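Long-range contacts in serine-rich secreted cell wall anchored (LPXTG-motif ) protein (Lactobacillus reuteri ATCC 53608, PDB 5NXK), which probably acts as a cell-surface adhesin in gut microbe-host interactions, through a domain folded as a right-handed parallel beta-solenoid: residues 60-66 with 89-95; 70-76 with 96-101; 205-209 with 236-241. The contacts are given in a common frame with arbitrary orientation. Residue numbers count along the deposited sequence, not the author numbering.

Contact 1 of 3, residues 60-66 with 89-95; sequences GIILNNR and FVNMSSN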
ATOM      1  N   GLY A  60       7.276 -10.581  -7.184  1.00 31.20           N
ATOM      2  CA  GLY A  60       8.523  -9.906  -7.527  1.00 28.94           C
ATOM      3  C   GLY A  60       9.543 -10.159  -6.435  1.00 34.69           C
ATOM      4  O   GLY A  60      10.442 -10.999  -6.563  1.00 38.03           O
ATOM      5  N   ILE A  61       9.415  -9.411  -5.352  1.00 31.83           N
ATOM      6  CA  ILE A  61      10.182  -9.692  -4.146  1.00 32.33           C
ATOM      7  C   ILE A  61       9.242 -10.247  -3.084  1.00 32.67           C
ATOM      8  O   ILE A  61       8.217  -9.640  -2.782  1.00 33.08           O
ATOM      9  CB  ILE A  61      10.893  -8.436  -3.627  1.00 35.26           C
ATOM     10  CG1 ILE A  61      11.904  -7.957  -4.662  1.00 32.34           C
ATOM     11  CG2 ILE A  61      11.555  -8.705  -2.275  1.00 36.02           C
ATOM     12  CD1 ILE A  61      12.585  -6.661  -4.308  1.00 35.12           C
ATOM     13  N   ILE A  62       9.588 -11.404  -2.527  1.00 23.46           N
ATOM     14  CA  ILE A  62       8.808 -11.997  -1.460  1.00 29.85           C
ATOM     15  C   ILE A  62       9.582 -11.997  -0.147  1.00 32.70           C
ATOM     16  O   ILE A  62      10.611 -12.644  -0.038  1.00 31.37           O
ATOM     17  CB  ILE A  62       8.412 -13.441  -1.788  1.00 31.92           C
ATOM     18  CG1 ILE A  62       7.778 -13.521  -3.184  1.00 36.53           C
ATOM     19  CG2 ILE A  62       7.514 -14.008  -0.683  1.00 30.13           C
ATOM     20  CD1 ILE A  62       7.354 -14.913  -3.590  1.00 36.78           C
ATOM     21  N   LEU A  63       9.071 -11.272   0.841  1.00 28.92           N
ATOM     22  CA  LEU A  63       9.616 -11.275   2.197  1.00 26.64           C
ATOM     23  C   LEU A  63       8.968 -12.457   2.896  1.00 27.16           C
ATOM     24  O   LEU A  63       7.740 -12.565   2.926  1.00 27.49           O
ATOM     25  CB  LEU A  63       9.305  -9.964   2.924  1.00 29.14           C
ATOM     26  CG  LEU A  63       9.640  -8.669   2.163  1.00 31.21           C
ATOM     27  CD1 LEU A  63       9.355  -7.427   3.015  1.00 32.27           C
ATOM     28  CD2 LEU A  63      11.079  -8.661   1.665  1.00 29.99           C
ATOM     29  N   ASN A  64       9.770 -13.375   3.419  1.00 27.77           N
ATOM     30  CA  ASN A  64       9.198 -14.615   3.927  1.00 27.52           C
ATOM     31  C   ASN A  64       9.956 -15.230   5.104  1.00 32.24           C
ATOM     32  O   ASN A  64      10.128 -16.448   5.158  1.00 32.62           O
ATOM     33  CB  ASN A  64       9.095 -15.624   2.775  1.00 29.74           C
ATOM     34  CG  ASN A  64       7.952 -16.613   2.956  1.00 38.14           C
ATOM     35  OD1 ASN A  64       7.229 -16.583   3.955  1.00 36.70           O
ATOM     36  ND2 ASN A  64       7.766 -17.480   1.967  1.00 44.58           N
ATOM     37  N   ASN A  65      10.410 -14.397   6.040  1.00 29.95           N
ATOM     38  CA  ASN A  65      11.015 -14.919   7.266  1.00 29.83           C
ATOM     39  C   ASN A  65      10.029 -15.820   7.984  1.00 32.04           C
ATOM     40  O   ASN A  65       8.833 -15.526   8.056  1.00 30.31           O
ATOM     41  CB  ASN A  65      11.471 -13.782   8.180  1.00 24.67           C
ATOM     42  CG  ASN A  65      12.815 -13.221   7.768  1.00 28.98           C
ATOM     43  OD1 ASN A  65      13.609 -13.913   7.137  1.00 32.66           O
ATOM     44  ND2 ASN A  65      13.083 -11.971   8.129  1.00 27.44           N
ATOM     45  N   ARG A  66      10.535 -16.916   8.538  1.00 32.44           N
ATOM     46  CA  ARG A  66       9.662 -17.866   9.208  1.00 39.27           C
ATOM     47  C   ARG A  66       9.583 -17.546  10.694  1.00 38.02           C
ATOM     48  O   ARG A  66       8.565 -17.819  11.347  1.00 33.92           O
ATOM     49  CB  ARG A  66      10.158 -19.292   8.957  1.00 55.46           C
ATOM     50  CG  ARG A  66       9.247 -20.401   9.453  1.00 74.10           C
ATOM     51  CD  ARG A  66      10.015 -21.674   9.669  1.00 86.58           C
ATOM     52  NE  ARG A  66       9.540 -22.437  10.831  1.00 92.65           N
ATOM     53  CZ  ARG A  66       9.868 -22.195  12.098  1.00 96.30           C
ATOM     54  NH1 ARG A  66      10.612 -21.146  12.377  1.00 98.57           N
ATOM     55  NH2 ARG A  66       9.352 -22.928  13.088  1.00 94.40           N
ATOM     56  N   PHE A  89       4.382  -6.217  -6.196  1.00 21.89           N
ATOM     57  CA  PHE A  89       5.810  -6.189  -6.461  1.00 25.13           C
ATOM     58  C   PHE A  89       6.530  -6.695  -5.244  1.00 27.76           C
ATOM     59  O   PHE A  89       7.446  -7.513  -5.350  1.00 29.66           O
ATOM     60  CB  PHE A  89       6.323  -4.791  -6.809  1.00 28.45           C
ATOM     61  CG  PHE A  89       7.783  -4.780  -7.197  1.00 30.80           C
ATOM     62  CD1 PHE A  89       8.176  -5.147  -8.488  1.00 34.90           C
ATOM     63  CD2 PHE A  89       8.762  -4.436  -6.279  1.00 25.66           C
ATOM     64  CE1 PHE A  89       9.529  -5.162  -8.849  1.00 35.41           C
ATOM     65  CE2 PHE A  89      10.113  -4.445  -6.632  1.00 28.63           C
ATOM     66  CZ  PHE A  89      10.497  -4.808  -7.916  1.00 33.41           C
ATOM     67  N   VAL A  90       6.132  -6.180  -4.083  1.00 28.16           N
ATOM     68  CA  VAL A  90       6.571  -6.760  -2.819  1.00 28.12           C
ATOM     69  C   VAL A  90       5.416  -7.469  -2.121  1.00 31.95           C
ATOM     70  O   VAL A  90       4.297  -6.937  -1.975  1.00 29.03           O
ATOM     71  CB  VAL A  90       7.158  -5.731  -1.848  1.00 27.22           C
ATOM     72  CG1 VAL A  90       7.804  -6.467  -0.669  1.00 24.27           C
ATOM     73  CG2 VAL A  90       8.189  -4.862  -2.554  1.00 26.73           C
ATOM     74  N   ASN A  91       5.728  -8.689  -1.702  1.00 28.65           N
ATOM     75  CA  ASN A  91       4.823  -9.562  -0.985  1.00 27.72           C
ATOM     76  C   ASN A  91       5.391  -9.704   0.410  1.00 24.83           C
ATOM     77  O   ASN A  91       6.397 -10.369   0.607  1.00 25.30           O
ATOM     78  CB  ASN A  91       4.709 -10.920  -1.695  1.00 28.06           C
ATOM     79  CG  ASN A  91       3.923 -11.953  -0.897  1.00 31.25           C
ATOM     80  OD1 ASN A  91       3.592 -11.745   0.270  1.00 32.28           O
ATOM     81  ND2 ASN A  91       3.622 -13.084  -1.536  1.00 32.59           N
ATOM     82  N   MET A  92       4.725  -9.073   1.368  1.00 23.22           N
ATOM     83  CA  MET A  92       5.180  -8.961   2.747  1.00 31.75           C
ATOM     84  C   MET A  92       4.646 -10.159   3.504  1.00 31.37           C
ATOM     85  O   MET A  92       3.635 -10.066   4.203  1.00 27.69           O
ATOM     86  CB  MET A  92       4.673  -7.644   3.349  1.00 27.27           C
ATOM     87  CG  MET A  92       5.166  -6.421   2.564  1.00 31.40           C
ATOM     88  SD  MET A  92       4.436  -4.831   3.079  1.00 34.09           S
ATOM     89  CE  MET A  92       5.312  -4.589   4.614  1.00 19.30           C
ATOM     90  N   SER A  93       5.315 -11.295   3.336  1.00 28.83           N
ATOM     91  CA  SER A  93       4.810 -12.552   3.870  1.00 28.56           C
ATOM     92  C   SER A  93       5.617 -13.119   5.043  1.00 29.27           C
ATOM     93  O   SER A  93       5.503 -14.303   5.347  1.00 28.07           O
ATOM     94  CB  SER A  93       4.751 -13.597   2.744  1.00 30.33           C
ATOM     95  OG  SER A  93       3.550 -13.484   2.000  1.00 33.43           O
ATOM     96  N   SER A  94       6.430 -12.302   5.704  1.00 23.48           N
ATOM     97  CA  SER A  94       7.115 -12.803   6.903  1.00 26.95           C
ATOM     98  C   SER A  94       6.139 -13.060   8.027  1.00 30.75           C
ATOM     99  O   SER A  94       5.080 -12.440   8.095  1.00 23.40           O
ATOM    100  CB  SER A  94       8.181 -11.826   7.388  1.00 25.09           C
ATOM    101  OG  SER A  94       9.119 -11.563   6.361  1.00 29.53           O
ATOM    102  N   ASN A  95       6.491 -13.979   8.918  1.00 29.98           N
ATOM    103  CA  ASN A  95       5.693 -14.169  10.118  1.00 26.66           C
ATOM    104  C   ASN A  95       5.876 -13.003  11.094  1.00 22.45           C
ATOM    105  O   ASN A  95       4.980 -12.708  11.885  1.00 29.98           O
ATOM    106  CB  ASN A  95       6.001 -15.524  10.751  1.00 29.30           C
ATOM    107  CG  ASN A  95       5.272 -16.662  10.040  1.00 38.68           C
ATOM    108  OD1 ASN A  95       4.161 -16.474   9.525  1.00 37.75           O
ATOM    109  ND2 ASN A  95       5.901 -17.834   9.981  1.00 34.52           N
TER
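Two successive coils of a beta-solenoid stack here, strand 61-63 on strand 90-92, parallel and in register, with axes 4.7 Å apart and inclined by 11°. I61 N donates to F89 O (2.7 Å), N91 N to I61 O (2.9 Å) and L63 N to N91 O (2.8 Å); a weak bond from S93 N to L63 O (2.8 Å) ends the regular ladder, where M92 centres an inverse gamma turn. Pairing then resumes through the loop: N65 N reaches S94 OG (3.1 Å), N95 N reaches N65 O (2.9 Å), and N95 ND2 binds R66 O (3.0 Å). I61, L63, V90 and M92 share the face turned into the solenoid, where L63 CG meets V90 CG1 at 4.0 Å and I61 CD1 lies 4.1 Å from F89 CE2. I62 and N91 occupy the other face, with S93 OG donating a very short bond to N91 OD1 (2.5 Å). A CB at G60 would clash with F89 O. S94 OG also bonds D98, and N65 ND2 bonds G39 O. Strand 34-36 flanks 61-63, strand 113-115 flanks 90-92, and across the interior L63 packs on I72 and V90 on V100.

Contact 2 of 3, residues 70-76 with 96-101; sequences AKIDLTI and GVDTVT
Strands 71-76 and 97-101 run parallel and extended (phi -110 to -128°, psi 113 to 133° over I72-T75 and D98-T101), their axes 4.7 Å and their N-to-C directions 11° apart, as in consecutive coils of a beta-solenoid. I72 is level with D98, D73 with T99, L74 with V100 and T75 with T101, CA-CA 4.6 to 4.9 Å. I72 and L74 each turn both N and O to strand 97-101: I72 N donates to V97 O, T99 N to I72 O, L74 N to T99 O, T101 N to L74 O and I76 N to T101 O, all at 2.9 Å. At the loop end water replaces direct pairing. Water 2 donates to A70 O (2.8 Å) and accepts from V97 N (2.9 Å); water 3 donates to A70 O (3.0 Å) and accepts from G96 N (2.7 Å); water 1 lies 3.0 Å from both A70 O and V97 O. K71 N bonds N40 OD1, and G96 O accepts from K122 NZ. The interior face carries I72 (m, t), L74 (t, p), V100 (t) and D98 (m). Buried D98 is satisfied: OD2 forms a salt bridge with K122, OD1 accepts from S94 OG. On the outer face K71, D73, T75, V97, T99 and T101 line up; K71 (t, t, t, p) brings NZ 3.7 Å from D73 OD2, a long salt bridge, and T101 OG1 bonds N125 weakly. Backbone bonds tie K71, D73 and T75 to strand 41-46, T99 and T101 touch strand 122-127, and L74 and V100 pack across the interior on V90 of strand 90-92.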
ATOM      1  N   ALA A  70      12.356 -11.948  13.575  1.00 33.75           N
ATOM      2  CA  ALA A  70      13.169 -11.369  12.511  1.00 34.00           C
ATOM      3  C   ALA A  70      12.420 -10.201  11.876  1.00 32.02           C
ATOM      4  O   ALA A  70      11.206 -10.279  11.670  1.00 31.88           O
ATOM      5  CB  ALA A  70      13.523 -12.416  11.469  1.00 35.75           C
ATOM      6  N   LYS A  71      13.148  -9.135  11.561  1.00 32.52           N
ATOM      7  CA  LYS A  71      12.567  -7.930  10.967  1.00 35.22           C
ATOM      8  C   LYS A  71      13.222  -7.594   9.629  1.00 34.31           C
ATOM      9  O   LYS A  71      14.446  -7.502   9.542  1.00 30.74           O
ATOM     10  CB  LYS A  71      12.727  -6.761  11.942  1.00 38.86           C
ATOM     11  CG  LYS A  71      12.441  -5.378  11.381  1.00 48.79           C
ATOM     12  CD  LYS A  71      12.497  -4.348  12.514  1.00 52.71           C
ATOM     13  CE  LYS A  71      12.525  -2.916  12.002  1.00 54.19           C
ATOM     14  NZ  LYS A  71      11.408  -2.617  11.078  1.00 57.66           N
ATOM     15  N   ILE A  72      12.413  -7.404   8.586  1.00 29.86           N
ATOM     16  CA  ILE A  72      12.961  -6.926   7.308  1.00 25.27           C
ATOM     17  C   ILE A  72      12.533  -5.509   7.011  1.00 32.80           C
ATOM     18  O   ILE A  72      11.341  -5.204   6.981  1.00 29.73           O
ATOM     19  CB  ILE A  72      12.543  -7.805   6.112  1.00 29.05           C
ATOM     20  CG1 ILE A  72      13.230  -9.168   6.165  1.00 29.00           C
ATOM     21  CG2 ILE A  72      12.929  -7.147   4.785  1.00 31.82           C
ATOM     22  CD1 ILE A  72      12.578 -10.181   5.247  1.00 27.86           C
ATOM     23  N   ASP A  73      13.514  -4.649   6.800  1.00 28.32           N
ATOM     24  CA  ASP A  73      13.268  -3.291   6.362  1.00 30.55           C
ATOM     25  C   ASP A  73      13.789  -3.171   4.923  1.00 31.00           C
ATOM     26  O   ASP A  73      14.987  -3.328   4.686  1.00 32.86           O
ATOM     27  CB  ASP A  73      13.952  -2.296   7.296  1.00 38.61           C
ATOM     28  CG  ASP A  73      13.302  -0.927   7.264  1.00 62.65           C
ATOM     29  OD1 ASP A  73      13.482  -0.201   6.261  1.00 74.92           O
ATOM     30  OD2 ASP A  73      12.612  -0.575   8.248  1.00 63.85           O
ATOM     31  N   LEU A  74      12.884  -2.978   3.964  1.00 27.43           N
ATOM     32  CA  LEU A  74      13.246  -2.889   2.542  1.00 25.45           C
ATOM     33  C   LEU A  74      12.917  -1.506   2.019  1.00 32.13           C
ATOM     34  O   LEU A  74      11.768  -1.087   2.088  1.00 29.17           O
ATOM     35  CB  LEU A  74      12.506  -3.946   1.718  1.00 28.90           C
ATOM     36  CG  LEU A  74      12.654  -3.864   0.192  1.00 30.58           C
ATOM     37  CD1 LEU A  74      14.108  -4.058  -0.248  1.00 29.47           C
ATOM     38  CD2 LEU A  74      11.757  -4.887  -0.478  1.00 31.76           C
ATOM     39  N   THR A  75      13.917  -0.789   1.524  1.00 31.21           N
ATOM     40  CA  THR A  75      13.705   0.520   0.917  1.00 29.81           C
ATOM     41  C   THR A  75      14.036   0.488  -0.579  1.00 33.89           C
ATOM     42  O   THR A  75      15.071  -0.042  -0.969  1.00 30.67           O
ATOM     43  CB  THR A  75      14.559   1.584   1.646  1.00 31.90           C
ATOM     44  OG1 THR A  75      14.116   1.685   3.006  1.00 35.74           O
ATOM     45  CG2 THR A  75      14.426   2.933   1.010  1.00 29.19           C
ATOM     46  N   ILE A  76      13.143   1.017  -1.414  1.00 28.96           N
ATOM     47  CA  ILE A  76      13.422   1.194  -2.834  1.00 23.95           C
ATOM     48  C   ILE A  76      13.312   2.677  -3.177  1.00 29.14           C
ATOM     49  O   ILE A  76      12.306   3.319  -2.841  1.00 31.06           O
ATOM     50  CB  ILE A  76      12.463   0.375  -3.714  1.00 27.18           C
ATOM     51  CG1 ILE A  76      12.524  -1.109  -3.323  1.00 29.26           C
ATOM     52  CG2 ILE A  76      12.800   0.571  -5.184  1.00 28.07           C
ATOM     53  CD1 ILE A  76      11.639  -2.021  -4.161  1.00 34.63           C
ATOM     54  N   GLY A  96       7.019 -12.334  11.024  1.00 21.03           N
ATOM     55  CA  GLY A  96       7.292 -11.199  11.888  1.00 24.52           C
ATOM     56  C   GLY A  96       7.104  -9.866  11.176  1.00 29.43           C
ATOM     57  O   GLY A  96       6.242  -9.730  10.301  1.00 30.97           O
ATOM     58  N   VAL A  97       7.924  -8.886  11.540  1.00 22.80           N
ATOM     59  CA  VAL A  97       7.788  -7.519  11.042  1.00 28.19           C
ATOM     60  C   VAL A  97       8.426  -7.318   9.657  1.00 27.28           C
ATOM     61  O   VAL A  97       9.611  -7.625   9.460  1.00 31.20           O
ATOM     62  CB  VAL A  97       8.423  -6.511  12.041  1.00 25.67           C
ATOM     63  CG1 VAL A  97       8.401  -5.091  11.472  1.00 28.23           C
ATOM     64  CG2 VAL A  97       7.701  -6.568  13.389  1.00 25.43           C
ATOM     65  N   ASP A  98       7.626  -6.799   8.718  1.00 22.41           N
ATOM     66  CA  ASP A  98       8.096  -6.336   7.408  1.00 21.74           C
ATOM     67  C   ASP A  98       7.736  -4.867   7.265  1.00 25.72           C
ATOM     68  O   ASP A  98       6.587  -4.477   7.500  1.00 23.73           O
ATOM     69  CB  ASP A  98       7.438  -7.082   6.245  1.00 22.23           C
ATOM     70  CG  ASP A  98       7.816  -8.538   6.178  1.00 26.26           C
ATOM     71  OD1 ASP A  98       8.992  -8.870   6.421  1.00 30.24           O
ATOM     72  OD2 ASP A  98       6.916  -9.344   5.873  1.00 27.94           O
ATOM     73  N   THR A  99       8.703  -4.069   6.852  1.00 25.14           N
ATOM     74  CA  THR A  99       8.487  -2.664   6.566  1.00 30.03           C
ATOM     75  C   THR A  99       9.034  -2.377   5.175  1.00 31.10           C
ATOM     76  O   THR A  99      10.173  -2.721   4.889  1.00 29.67           O
ATOM     77  CB  THR A  99       9.166  -1.781   7.618  1.00 27.57           C
ATOM     78  OG1 THR A  99       8.592  -2.069   8.906  1.00 31.21           O
ATOM     79  CG2 THR A  99       8.970  -0.303   7.293  1.00 30.94           C
ATOM     80  N   VAL A 100       8.202  -1.795   4.309  1.00 24.92           N
ATOM     81  CA  VAL A 100       8.592  -1.444   2.949  1.00 19.06           C
ATOM     82  C   VAL A 100       8.479   0.072   2.792  1.00 25.28           C
ATOM     83  O   VAL A 100       7.479   0.702   3.199  1.00 23.74           O
ATOM     84  CB  VAL A 100       7.707  -2.148   1.888  1.00 23.25           C
ATOM     85  CG1 VAL A 100       8.048  -1.648   0.486  1.00 21.04           C
ATOM     86  CG2 VAL A 100       7.842  -3.680   1.983  1.00 23.28           C
ATOM     87  N   THR A 101       9.508   0.669   2.217  1.00 26.39           N
ATOM     88  CA  THR A 101       9.519   2.097   1.972  1.00 29.66           C
ATOM     89  C   THR A 101       9.758   2.359   0.498  1.00 26.58           C
ATOM     90  O   THR A 101      10.743   1.884  -0.068  1.00 28.27           O
ATOM     91  CB  THR A 101      10.602   2.791   2.816  1.00 28.14           C
ATOM     92  OG1 THR A 101      10.292   2.607   4.194  1.00 31.00           O
ATOM     93  CG2 THR A 101      10.670   4.291   2.511  1.00 26.32           C
TER
HETATM   94  O   HOH W   1      10.686 -10.268   8.687  1.00 30.50           O
HETATM   95  O   HOH W   2       9.729  -9.315  13.806  1.00 36.97           O
HETATM   96  O   HOH W   3       9.690 -12.607  10.477  1.00 42.26           O

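Contact 3 of 3, residues 205-209 with 236-241; sequences VGNNA and NENAAV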
ATOM      1  N   VAL A 205      -1.113  10.721   6.952  1.00 19.46           N
ATOM      2  CA  VAL A 205      -0.575  11.660   5.982  1.00 24.06           C
ATOM      3  C   VAL A 205       0.237  12.694   6.775  1.00 26.14           C
ATOM      4  O   VAL A 205      -0.314  13.404   7.621  1.00 25.39           O
ATOM      5  CB  VAL A 205      -1.688  12.337   5.152  1.00 22.50           C
ATOM      6  CG1 VAL A 205      -1.080  13.278   4.105  1.00 21.87           C
ATOM      7  CG2 VAL A 205      -2.571  11.284   4.476  1.00 23.47           C
ATOM      8  N   GLY A 206       1.546  12.765   6.533  1.00 23.59           N
ATOM      9  CA  GLY A 206       2.427  13.540   7.401  1.00 22.87           C
ATOM     10  C   GLY A 206       2.328  15.053   7.219  1.00 27.57           C
ATOM     11  O   GLY A 206       1.655  15.536   6.294  1.00 27.04           O
ATOM     12  N   ASN A 207       2.984  15.803   8.105  1.00 24.13           N
ATOM     13  CA  ASN A 207       3.030  17.262   7.989  1.00 28.21           C
ATOM     14  C   ASN A 207       3.402  17.726   6.601  1.00 28.03           C
ATOM     15  O   ASN A 207       4.362  17.233   6.032  1.00 29.06           O
ATOM     16  CB  ASN A 207       4.032  17.883   8.957  1.00 37.08           C
ATOM     17  CG  ASN A 207       3.555  17.881  10.373  1.00 54.07           C
ATOM     18  OD1 ASN A 207       2.667  17.116  10.747  1.00 54.23           O
ATOM     19  ND2 ASN A 207       4.102  18.790  11.171  1.00 65.54           N
ATOM     20  N   ASN A 208       2.644  18.685   6.073  1.00 28.30           N
ATOM     21  CA  ASN A 208       2.939  19.304   4.782  1.00 29.37           C
ATOM     22  C   ASN A 208       3.009  18.322   3.631  1.00 31.15           C
ATOM     23  O   ASN A 208       3.596  18.627   2.595  1.00 33.22           O
ATOM     24  CB  ASN A 208       4.248  20.085   4.846  1.00 31.51           C
ATOM     25  CG  ASN A 208       4.219  21.177   5.887  1.00 48.72           C
ATOM     26  OD1 ASN A 208       4.874  21.078   6.928  1.00 57.77           O
ATOM     27  ND2 ASN A 208       3.459  22.236   5.611  1.00 54.65           N
ATOM     28  N   ALA A 209       2.409  17.149   3.800  1.00 26.25           N
ATOM     29  CA  ALA A 209       2.393  16.165   2.717  1.00 23.91           C
ATOM     30  C   ALA A 209       1.121  16.293   1.902  1.00 29.09           C
ATOM     31  O   ALA A 209       0.157  16.917   2.339  1.00 29.95           O
ATOM     32  CB  ALA A 209       2.518  14.763   3.264  1.00 24.84           C
ATOM     33  N   ASN A 236      -2.140  15.072   9.213  1.00 23.99           N
ATOM     34  CA  ASN A 236      -1.407  15.978  10.090  1.00 22.64           C
ATOM     35  C   ASN A 236      -1.426  17.442   9.627  1.00 24.91           C
ATOM     36  O   ASN A 236      -2.009  17.769   8.586  1.00 23.49           O
ATOM     37  CB  ASN A 236       0.043  15.474  10.259  1.00 22.84           C
ATOM     38  CG  ASN A 236       0.126  14.262  11.174  1.00 27.32           C
ATOM     39  OD1 ASN A 236       0.146  14.419  12.387  1.00 34.75           O
ATOM     40  ND2 ASN A 236       0.178  13.060  10.606  1.00 29.20           N
ATOM     41  N   GLU A 237      -0.810  18.318  10.418  1.00 25.49           N
ATOM     42  CA  GLU A 237      -0.850  19.754  10.139  1.00 29.35           C
ATOM     43  C   GLU A 237      -0.400  20.107   8.736  1.00 27.14           C
ATOM     44  O   GLU A 237       0.595  19.573   8.240  1.00 28.15           O
ATOM     45  CB  GLU A 237      -0.006  20.559  11.127  1.00 34.90           C
ATOM     46  CG  GLU A 237      -0.479  20.488  12.558  1.00 53.18           C
ATOM     47  CD  GLU A 237       0.264  21.464  13.450  1.00 64.90           C
ATOM     48  OE1 GLU A 237       1.281  22.035  12.992  1.00 68.20           O
ATOM     49  OE2 GLU A 237      -0.162  21.641  14.614  1.00 68.48           O
ATOM     50  N   ASN A 238      -1.174  20.985   8.103  1.00 23.45           N
ATOM     51  CA  ASN A 238      -0.890  21.515   6.770  1.00 27.09           C
ATOM     52  C   ASN A 238      -0.838  20.478   5.658  1.00 28.47           C
ATOM     53  O   ASN A 238      -0.430  20.786   4.544  1.00 31.64           O
ATOM     54  CB  ASN A 238       0.416  22.316   6.792  1.00 32.54           C
ATOM     55  CG  ASN A 238       0.406  23.405   7.860  1.00 39.61           C
ATOM     56  OD1 ASN A 238      -0.597  24.090   8.051  1.00 40.12           O
ATOM     57  ND2 ASN A 238       1.516  23.556   8.569  1.00 45.18           N
ATOM     58  N   ALA A 239      -1.278  19.258   5.934  1.00 23.47           N
ATOM     59  CA  ALA A 239      -1.363  18.275   4.860  1.00 21.13           C
ATOM     60  C   ALA A 239      -2.519  18.617   3.912  1.00 26.92           C
ATOM     61  O   ALA A 239      -3.480  19.281   4.304  1.00 26.57           O
ATOM     62  CB  ALA A 239      -1.518  16.873   5.419  1.00 23.23           C
ATOM     63  N   ALA A 240      -2.380  18.200   2.656  1.00 27.23           N
ATOM     64  CA  ALA A 240      -3.393  18.369   1.623  1.00 25.72           C
ATOM     65  C   ALA A 240      -3.851  16.999   1.140  1.00 30.59           C
ATOM     66  O   ALA A 240      -3.049  16.190   0.677  1.00 31.29           O
ATOM     67  CB  ALA A 240      -2.844  19.193   0.453  1.00 27.76           C
ATOM     68  N   VAL A 241      -5.139  16.727   1.266  1.00 26.27           N
ATOM     69  CA  VAL A 241      -5.697  15.448   0.868  1.00 24.17           C
ATOM     70  C   VAL A 241      -6.825  15.657  -0.127  1.00 30.40           C
ATOM     71  O   VAL A 241      -7.734  16.455   0.118  1.00 25.81           O
ATOM     72  CB  VAL A 241      -6.219  14.664   2.088  1.00 24.24           C
ATOM     73  CG1 VAL A 241      -7.020  13.425   1.650  1.00 19.42           C
ATOM     74  CG2 VAL A 241      -5.066  14.270   3.015  1.00 24.02           C
TER
HETATM   75  O   HOH W   4       3.928  22.256   8.965  1.00 61.56           O
HETATM   76  O   HOH W   5       0.547  20.047   1.785  1.00 50.39           O
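N236 covers the start of the turn that begins at G206: its CB lies 3.8 Å from G206 C and 3.1 Å from N207 OD1, while N236 ND2 (3.0 Å) and N236 N (2.9 Å) both donate to V205 O. G206-A209 and N236-A239 are both type II turns, each closed by a 3.1 Å bond, from A209 N to G206 O and from A239 N to N236 O. They are equivalent corners of neighbouring solenoid coils, stacked so that N208 N donates to E237 O (3.1 Å) and A240 N to A209 O (2.9 Å). N208 and N238 both take the positive-phi third position of their turns, and N208 ND2 rests 3.3 Å from N238 CB; water 4 accepts from N238 ND2 (2.8 Å) and donates to N208 OD1 (2.5 Å). Water 5 donates to A209 O (3.2 Å) and N238 O (3.0 Å). On the inner side V205 CG1 touches A239 CB at 3.9 Å and V205 CG2 touches V241 CG2 at 4.2 Å.

Contacts 1 and 2 join the same two coils on different walls: strand 61-63 leads into 71-77, and 90-92 into 97-102, so their segments alternate along the chain. Their centres are about 9 Å apart and they touch directly, M92 CE lying 3.2 Å from D98 O and N65 ND2 3.4 Å from A70 CB. Contact 3 comes later; its centre is about 30 Å from contact 1, across the chain's centre, and about 24 Å from contact 2. Contact 1 lies in the five-strand sheet, contact 2 in the eleven-strand sheet and contact 3 at the corner between the eleven- and ten-strand sheets, each joining successive coils of this adhesin's solenoid.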